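Local coordinates for protein probable amino acid aminotransferase (Mycobacterium tuberculosis, PDB 6Q1S) that belongs to the class IV aminotransferases and binds 4'-deoxy-4'-aminopyridoxal-5'-phosphate, with 2-oxoglutaric acid also bound in the model, at residues D30-T35 with R58-P63; D124-I129 with A260-L265. All coordinates share one frame; numbering follows the deposited sequence.

Interaction 1. Residues D30-T35 with R58-P63; sequences DGVFET and RLMDLP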
ATOM      1  N   ASP B  30       0.518   3.559  -6.642  1.00 18.74           N
ATOM      2  CA  ASP B  30      -0.129   4.868  -6.585  1.00 21.07           C
ATOM      3  C   ASP B  30      -1.290   4.871  -7.570  1.00 20.87           C
ATOM      4  O   ASP B  30      -1.148   5.248  -8.735  1.00 24.22           O
ATOM      5  CB  ASP B  30       0.877   5.969  -6.899  1.00 25.30           C
ATOM      6  CG  ASP B  30       0.395   7.339  -6.482  1.00 29.30           C
ATOM      7  OD1 ASP B  30       1.104   8.329  -6.758  1.00 32.31           O
ATOM      8  OD2 ASP B  30      -0.675   7.429  -5.847  1.00 32.09           O
ATOM      9  N   GLY B  31      -2.456   4.457  -7.093  1.00 18.85           N
ATOM     10  CA  GLY B  31      -3.642   4.445  -7.929  1.00 19.25           C
ATOM     11  C   GLY B  31      -4.813   3.886  -7.155  1.00 19.66           C
ATOM     12  O   GLY B  31      -4.682   3.467  -6.002  1.00 19.63           O
ATOM     13  N   VAL B  32      -5.973   3.888  -7.811  1.00 20.07           N
ATOM     14  CA  VAL B  32      -7.197   3.361  -7.227  1.00 20.54           C
ATOM     15  C   VAL B  32      -7.766   2.309  -8.168  1.00 20.87           C
ATOM     16  O   VAL B  32      -7.452   2.272  -9.360  1.00 20.82           O
ATOM     17  CB  VAL B  32      -8.236   4.469  -6.954  1.00 20.83           C
ATOM     18  CG1 VAL B  32      -7.654   5.522  -6.026  1.00 20.87           C
ATOM     19  CG2 VAL B  32      -8.704   5.096  -8.259  1.00 21.02           C
ATOM     20  N   PHE B  33      -8.616   1.443  -7.618  1.00 21.26           N
ATOM     21  CA  PHE B  33      -9.223   0.400  -8.429  1.00 21.65           C
ATOM     22  C   PHE B  33     -10.580   0.018  -7.857  1.00 22.20           C
ATOM     23  O   PHE B  33     -10.959   0.426  -6.758  1.00 22.26           O
ATOM     24  CB  PHE B  33      -8.312  -0.832  -8.540  1.00 21.47           C
ATOM     25  CG  PHE B  33      -8.392  -1.765  -7.364  1.00 21.58           C
ATOM     26  CD1 PHE B  33      -7.726  -1.477  -6.185  1.00 21.26           C
ATOM     27  CD2 PHE B  33      -9.110  -2.945  -7.452  1.00 22.04           C
ATOM     28  CE1 PHE B  33      -7.791  -2.343  -5.106  1.00 21.40           C
ATOM     29  CE2 PHE B  33      -9.181  -3.816  -6.379  1.00 22.18           C
ATOM     30  CZ  PHE B  33      -8.518  -3.514  -5.204  1.00 21.95           C
ATOM     31  N   GLU B  34     -11.311  -0.777  -8.638  1.00 22.65           N
ATOM     32  CA  GLU B  34     -12.604  -1.313  -8.252  1.00 23.24           C
ATOM     33  C   GLU B  34     -12.705  -2.741  -8.762  1.00 23.53           C
ATOM     34  O   GLU B  34     -12.071  -3.104  -9.754  1.00 23.39           O
ATOM     35  CB  GLU B  34     -13.762  -0.472  -8.810  1.00 23.66           C
ATOM     36  CG  GLU B  34     -14.018   0.817  -8.049  1.00 23.57           C
ATOM     37  CD  GLU B  34     -14.505   0.568  -6.637  1.00 23.74           C
ATOM     38  OE1 GLU B  34     -15.244  -0.419  -6.430  1.00 24.18           O
ATOM     39  OE2 GLU B  34     -14.152   1.354  -5.735  1.00 23.47           O
ATOM     40  N   THR B  35     -13.510  -3.550  -8.078  1.00 23.96           N
ATOM     41  CA  THR B  35     -13.726  -4.938  -8.462  1.00 24.33           C
ATOM     42  C   THR B  35     -15.217  -5.181  -8.627  1.00 25.05           C
ATOM     43  O   THR B  35     -16.001  -4.889  -7.719  1.00 25.28           O
ATOM     44  CB  THR B  35     -13.147  -5.912  -7.429  1.00 24.20           C
ATOM     45  OG1 THR B  35     -11.719  -5.796  -7.407  1.00 23.59           O
ATOM     46  CG2 THR B  35     -13.528  -7.344  -7.774  1.00 24.69           C
ATOM     47  N   ARG B  58     -10.696  11.308  -6.055  1.00 26.00           N
ATOM     48  CA  ARG B  58     -10.618  12.623  -5.426  1.00 28.19           C
ATOM     49  C   ARG B  58      -9.728  12.595  -4.192  1.00 28.67           C
ATOM     50  O   ARG B  58      -8.914  13.503  -3.984  1.00 32.04           O
ATOM     51  CB  ARG B  58     -12.015  13.109  -5.039  1.00 30.37           C
ATOM     52  CG  ARG B  58     -12.048  14.554  -4.555  1.00 32.22           C
ATOM     53  CD  ARG B  58     -13.379  14.902  -3.910  1.00 33.80           C
ATOM     54  NE  ARG B  58     -13.697  13.979  -2.822  1.00 33.93           N
ATOM     55  CZ  ARG B  58     -14.763  14.082  -2.037  1.00 33.26           C
ATOM     56  NH1 ARG B  58     -15.633  15.069  -2.212  1.00 33.54           N
ATOM     57  NH2 ARG B  58     -14.964  13.189  -1.075  1.00 32.22           N
ATOM     58  N   LEU B  59      -9.863  11.556  -3.366  1.00 25.65           N
ATOM     59  CA  LEU B  59      -9.012  11.410  -2.193  1.00 22.93           C
ATOM     60  C   LEU B  59      -7.551  11.201  -2.556  1.00 22.43           C
ATOM     61  O   LEU B  59      -6.676  11.455  -1.723  1.00 21.71           O
ATOM     62  CB  LEU B  59      -9.501  10.243  -1.335  1.00 21.95           C
ATOM     63  CG  LEU B  59     -10.854  10.440  -0.652  1.00 21.78           C
ATOM     64  CD1 LEU B  59     -11.477   9.101  -0.297  1.00 22.03           C
ATOM     65  CD2 LEU B  59     -10.697  11.307   0.586  1.00 22.94           C
ATOM     66  N   MET B  60      -7.267  10.750  -3.774  1.00 24.13           N
ATOM     67  CA  MET B  60      -5.905  10.470  -4.203  1.00 22.00           C
ATOM     68  C   MET B  60      -5.352  11.535  -5.135  1.00 22.04           C
ATOM     69  O   MET B  60      -4.288  11.328  -5.728  1.00 23.20           O
ATOM     70  CB  MET B  60      -5.842   9.097  -4.868  1.00 20.52           C
ATOM     71  CG  MET B  60      -5.877   7.963  -3.866  1.00 19.82           C
ATOM     72  SD  MET B  60      -4.235   7.642  -3.205  1.00 19.30           S
ATOM     73  CE  MET B  60      -3.477   6.854  -4.618  1.00 19.05           C
ATOM     74  N   ASP B  61      -6.044  12.668  -5.267  1.00 20.82           N
ATOM     75  CA  ASP B  61      -5.599  13.774  -6.115  1.00 20.07           C
ATOM     76  C   ASP B  61      -5.314  13.292  -7.533  1.00 19.69           C
ATOM     77  O   ASP B  61      -4.346  13.704  -8.176  1.00 19.38           O
ATOM     78  CB  ASP B  61      -4.383  14.472  -5.506  1.00 19.43           C
ATOM     79  CG  ASP B  61      -4.656  14.989  -4.108  1.00 19.58           C
ATOM     80  OD1 ASP B  61      -5.666  15.701  -3.924  1.00 19.99           O
ATOM     81  OD2 ASP B  61      -3.869  14.678  -3.191  1.00 19.33           O
ATOM     82  N   LEU B  62      -6.148  12.411  -8.005  1.00 19.96           N
ATOM     83  CA  LEU B  62      -6.158  11.835  -9.334  1.00 20.00           C
ATOM     84  C   LEU B  62      -7.147  12.581 -10.217  1.00 20.44           C
ATOM     85  O   LEU B  62      -8.145  13.115  -9.724  1.00 21.92           O
ATOM     86  CB  LEU B  62      -6.540  10.353  -9.276  1.00 20.11           C
ATOM     87  CG  LEU B  62      -5.405   9.399  -8.916  1.00 19.68           C
ATOM     88  CD1 LEU B  62      -5.951   8.043  -8.505  1.00 19.88           C
ATOM     89  CD2 LEU B  62      -4.464   9.259 -10.096  1.00 19.41           C
ATOM     90  N   PRO B  63      -6.891  12.647 -11.523  1.00 20.43           N
ATOM     91  CA  PRO B  63      -7.856  13.284 -12.424  1.00 20.91           C
ATOM     92  C   PRO B  63      -9.226  12.643 -12.290  1.00 21.42           C
ATOM     93  O   PRO B  63      -9.351  11.431 -12.100  1.00 21.42           O
ATOM     94  CB  PRO B  63      -7.253  13.052 -13.813  1.00 20.79           C
ATOM     95  CG  PRO B  63      -5.790  12.899 -13.560  1.00 20.19           C
ATOM     96  CD  PRO B  63      -5.676  12.208 -12.230  1.00 20.01           C
TER
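M60 and L62 lean on V32 where the chain leaves helix 46-59 and passes the start of strand 31-39, in the N-terminal antiparallel sheet of this fold type IV enzyme. The helix ends in a Schellman motif with D61, at positive phi, as its C-prime residue, and D61 N bonds back to R58 O at 3.3 Å. This turn brings the side chains on either side of D61, M60 and L62, onto the strand.

V32 CG1 touches both. It lies 3.7 Å from M60 CG, where the two side chains slide past each other in opposite directions, and 3.9 Å from L62 CD1, where they meet tip to tip. L62 CD1 is shared almost evenly, since V32 CG2 is 4.0 Å from it. V32 also touches L53 and S56 of helix 46-59, so this strand residue meets both the helix and the turn that follows it.

The M60 chain is bent twice: chi2 of -83° turns SD, and chi3 of -73° then carries CE to D30 and G31, where the strand begins. D30 comes from the opposite direction, its CG anti to the backbone N (chi1 -164°). The carboxylate is anchored elsewhere, by a salt bridge from OD1 to R97 NE, and R97 also donates to M60 O, so one guanidinium holds a residue from each segment. R163 of the second subunit packs on D30 and M60. The M60 methyl, CE, ends 3.1 Å from D30 OD2 and 3.6 Å from G31 N.

Interaction 2. Residues D124-I129 with A260-L265; sequences DGVSAI and ARVHTL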
ATOM      1  N   ASP B 124     -19.665 -22.851   1.816  1.00 32.11           N
ATOM      2  CA  ASP B 124     -19.248 -23.411   3.096  1.00 32.20           C
ATOM      3  C   ASP B 124     -19.035 -22.363   4.177  1.00 32.56           C
ATOM      4  O   ASP B 124     -19.201 -22.672   5.361  1.00 34.30           O
ATOM      5  CB  ASP B 124     -17.957 -24.218   2.920  1.00 31.97           C
ATOM      6  CG  ASP B 124     -18.102 -25.330   1.901  1.00 32.48           C
ATOM      7  OD1 ASP B 124     -19.223 -25.864   1.757  1.00 33.21           O
ATOM      8  OD2 ASP B 124     -17.096 -25.671   1.243  1.00 32.19           O
ATOM      9  N   GLY B 125     -18.676 -21.143   3.808  1.00 31.07           N
ATOM     10  CA  GLY B 125     -18.318 -20.146   4.792  1.00 30.60           C
ATOM     11  C   GLY B 125     -16.828 -20.144   5.049  1.00 29.99           C
ATOM     12  O   GLY B 125     -16.039 -20.795   4.356  1.00 29.86           O
ATOM     13  N   VAL B 126     -16.435 -19.399   6.081  1.00 29.64           N
ATOM     14  CA  VAL B 126     -15.025 -19.202   6.387  1.00 29.04           C
ATOM     15  C   VAL B 126     -14.823 -19.231   7.892  1.00 29.14           C
ATOM     16  O   VAL B 126     -15.734 -18.934   8.672  1.00 29.48           O
ATOM     17  CB  VAL B 126     -14.472 -17.874   5.816  1.00 29.29           C
ATOM     18  CG1 VAL B 126     -14.556 -17.850   4.294  1.00 30.15           C
ATOM     19  CG2 VAL B 126     -15.206 -16.684   6.421  1.00 29.44           C
ATOM     20  N   SER B 127     -13.612 -19.595   8.294  1.00 28.87           N
ATOM     21  CA  SER B 127     -13.161 -19.455   9.668  1.00 28.85           C
ATOM     22  C   SER B 127     -12.299 -18.205   9.744  1.00 28.11           C
ATOM     23  O   SER B 127     -11.338 -18.060   8.981  1.00 29.36           O
ATOM     24  CB  SER B 127     -12.371 -20.684  10.121  1.00 29.10           C
ATOM     25  OG  SER B 127     -11.130 -20.767   9.444  1.00 28.61           O
ATOM     26  N   ALA B 128     -12.654 -17.298  10.644  1.00 28.06           N
ATOM     27  CA  ALA B 128     -11.984 -16.013  10.745  1.00 29.26           C
ATOM     28  C   ALA B 128     -11.393 -15.843  12.135  1.00 29.22           C
ATOM     29  O   ALA B 128     -11.797 -16.504  13.093  1.00 31.23           O
ATOM     30  CB  ALA B 128     -12.946 -14.857  10.439  1.00 30.94           C
ATOM     31  N   ILE B 129     -10.411 -14.953  12.227  1.00 26.96           N
ATOM     32  CA  ILE B 129      -9.810 -14.577  13.498  1.00 26.79           C
ATOM     33  C   ILE B 129      -9.834 -13.061  13.606  1.00 26.38           C
ATOM     34  O   ILE B 129      -9.680 -12.355  12.603  1.00 25.92           O
ATOM     35  CB  ILE B 129      -8.368 -15.111  13.637  1.00 27.13           C
ATOM     36  CG1 ILE B 129      -7.483 -14.592  12.502  1.00 27.27           C
ATOM     37  CG2 ILE B 129      -8.362 -16.633  13.649  1.00 27.04           C
ATOM     38  CD1 ILE B 129      -6.012 -14.886  12.693  1.00 25.61           C
ATOM     39  N   ALA B 260     -19.746 -14.496   2.798  1.00 29.21           N
ATOM     40  CA  ALA B 260     -19.099 -15.643   3.427  1.00 29.30           C
ATOM     41  C   ALA B 260     -19.388 -15.571   4.921  1.00 29.51           C
ATOM     42  O   ALA B 260     -18.828 -14.724   5.625  1.00 29.06           O
ATOM     43  CB  ALA B 260     -17.595 -15.650   3.154  1.00 28.63           C
ATOM     44  N   ARG B 261     -20.265 -16.448   5.399  1.00 30.22           N
ATOM     45  CA  ARG B 261     -20.604 -16.455   6.815  1.00 30.50           C
ATOM     46  C   ARG B 261     -19.420 -16.936   7.644  1.00 30.21           C
ATOM     47  O   ARG B 261     -18.712 -17.870   7.260  1.00 30.74           O
ATOM     48  CB  ARG B 261     -21.817 -17.342   7.082  1.00 31.37           C
ATOM     49  CG  ARG B 261     -22.483 -17.041   8.418  1.00 31.72           C
ATOM     50  CD  ARG B 261     -23.652 -17.961   8.700  1.00 32.62           C
ATOM     51  NE  ARG B 261     -23.239 -19.360   8.710  1.00 32.90           N
ATOM     52  CZ  ARG B 261     -22.892 -20.018   9.810  1.00 33.10           C
ATOM     53  NH1 ARG B 261     -22.524 -21.289   9.741  1.00 33.39           N
ATOM     54  NH2 ARG B 261     -22.915 -19.398  10.983  1.00 33.04           N
ATOM     55  N   VAL B 262     -19.208 -16.288   8.787  1.00 30.04           N
ATOM     56  CA  VAL B 262     -18.147 -16.672   9.711  1.00 29.83           C
ATOM     57  C   VAL B 262     -18.734 -17.718  10.655  1.00 33.34           C
ATOM     58  O   VAL B 262     -19.462 -17.391  11.592  1.00 35.36           O
ATOM     59  CB  VAL B 262     -17.600 -15.464  10.474  1.00 29.33           C
ATOM     60  CG1 VAL B 262     -16.561 -15.901  11.498  1.00 29.21           C
ATOM     61  CG2 VAL B 262     -17.016 -14.442   9.509  1.00 28.64           C
ATOM     62  N   HIS B 263     -18.413 -18.988  10.404  1.00 34.01           N
ATOM     63  CA  HIS B 263     -18.880 -20.072  11.259  1.00 31.53           C
ATOM     64  C   HIS B 263     -17.958 -20.331  12.442  1.00 31.44           C
ATOM     65  O   HIS B 263     -18.377 -20.980  13.406  1.00 32.02           O
ATOM     66  CB  HIS B 263     -19.049 -21.362  10.445  1.00 31.97           C
ATOM     67  CG  HIS B 263     -17.799 -21.827   9.763  1.00 31.54           C
ATOM     68  ND1 HIS B 263     -16.688 -22.257  10.456  1.00 31.36           N
ATOM     69  CD2 HIS B 263     -17.490 -21.939   8.450  1.00 31.29           C
ATOM     70  CE1 HIS B 263     -15.746 -22.610   9.599  1.00 31.02           C
ATOM     71  NE2 HIS B 263     -16.207 -22.425   8.375  1.00 30.96           N
ATOM     72  N   THR B 264     -16.722 -19.841  12.388  1.00 30.76           N
ATOM     73  CA  THR B 264     -15.755 -20.013  13.465  1.00 30.65           C
ATOM     74  C   THR B 264     -14.971 -18.718  13.602  1.00 29.92           C
ATOM     75  O   THR B 264     -14.352 -18.263  12.636  1.00 29.35           O
ATOM     76  CB  THR B 264     -14.808 -21.186  13.188  1.00 30.69           C
ATOM     77  OG1 THR B 264     -15.573 -22.349  12.846  1.00 31.36           O
ATOM     78  CG2 THR B 264     -13.956 -21.486  14.410  1.00 30.74           C
ATOM     79  N   LEU B 265     -15.011 -18.124  14.790  1.00 29.97           N
ATOM     80  CA  LEU B 265     -14.325 -16.868  15.069  1.00 29.36           C
ATOM     81  C   LEU B 265     -13.328 -17.093  16.195  1.00 30.73           C
ATOM     82  O   LEU B 265     -13.722 -17.442  17.314  1.00 32.92           O
ATOM     83  CB  LEU B 265     -15.325 -15.770  15.435  1.00 29.46           C
ATOM     84  CG  LEU B 265     -14.741 -14.382  15.701  1.00 28.88           C
ATOM     85  CD1 LEU B 265     -14.021 -13.871  14.462  1.00 28.20           C
ATOM     86  CD2 LEU B 265     -15.835 -13.414  16.123  1.00 29.11           C
TER
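V126 uses both its backbone polar atoms on the neighbouring strand: its N donates to R261 O (3.0 Å, 162° at the hydrogen), and its O accepts from H263 N at 3.2 Å, a more bent bond of 145°. That oxygen has further company. V262 CA-H points at it, and the H263 imidazole turns a face to it, the oxygen standing 3.4 Å above the plane over the ring centre. H263 CG sits between its own backbone N and carbonyl carbon (chi1 58°), on the side from which the ring can meet V126 O. ND1 is paired with T264 OG1 at 2.6 Å, in the plane of the ring, and either atom could be the donor.

The backbone bonds join strands 126-132 and 258-265 in parallel within the mixed sheet of the C-terminal domain. The second strand turns a corner at H263, and the pairing resumes beyond it, where A128 N donates to T264 O at 2.8 Å, nearly straight. A128 O has L265 CA-H at 3.2 Å and a backbone bond with D266. S127 instead bonds through its backbone to G171 and D172, and OG makes weak bonds to G169 O and G171 N. On the face carrying V126, A128, V262 and L265, A128 CB rests 3.9 Å from V262 CG1, while V126 and V262 both lie against L252 of strand 249-254.

In the fold
After strand 3-6 and helix 24-27 the chain enters strand 31-39, turns into the short strand 42-43 and runs down helix 46-59; interaction 1 closes this compact loop of 22 residues, fastening the helix end to the N-terminal antiparallel sheet. Only after it has closed does interaction 2 open, at the end of helix 116-123. Its loop is far longer, 130 residues, and joins strand 126-132 to strand 258-265 inside the mixed sheet. The two are in series, neither nested nor crossed. They lie on opposite sides of the chain's centre, their centres 31 Å apart, and the side chains of V32 and A260 are each about 11 Å from the bound 4'-deoxy-4'-aminopyridoxal-5'-phosphate.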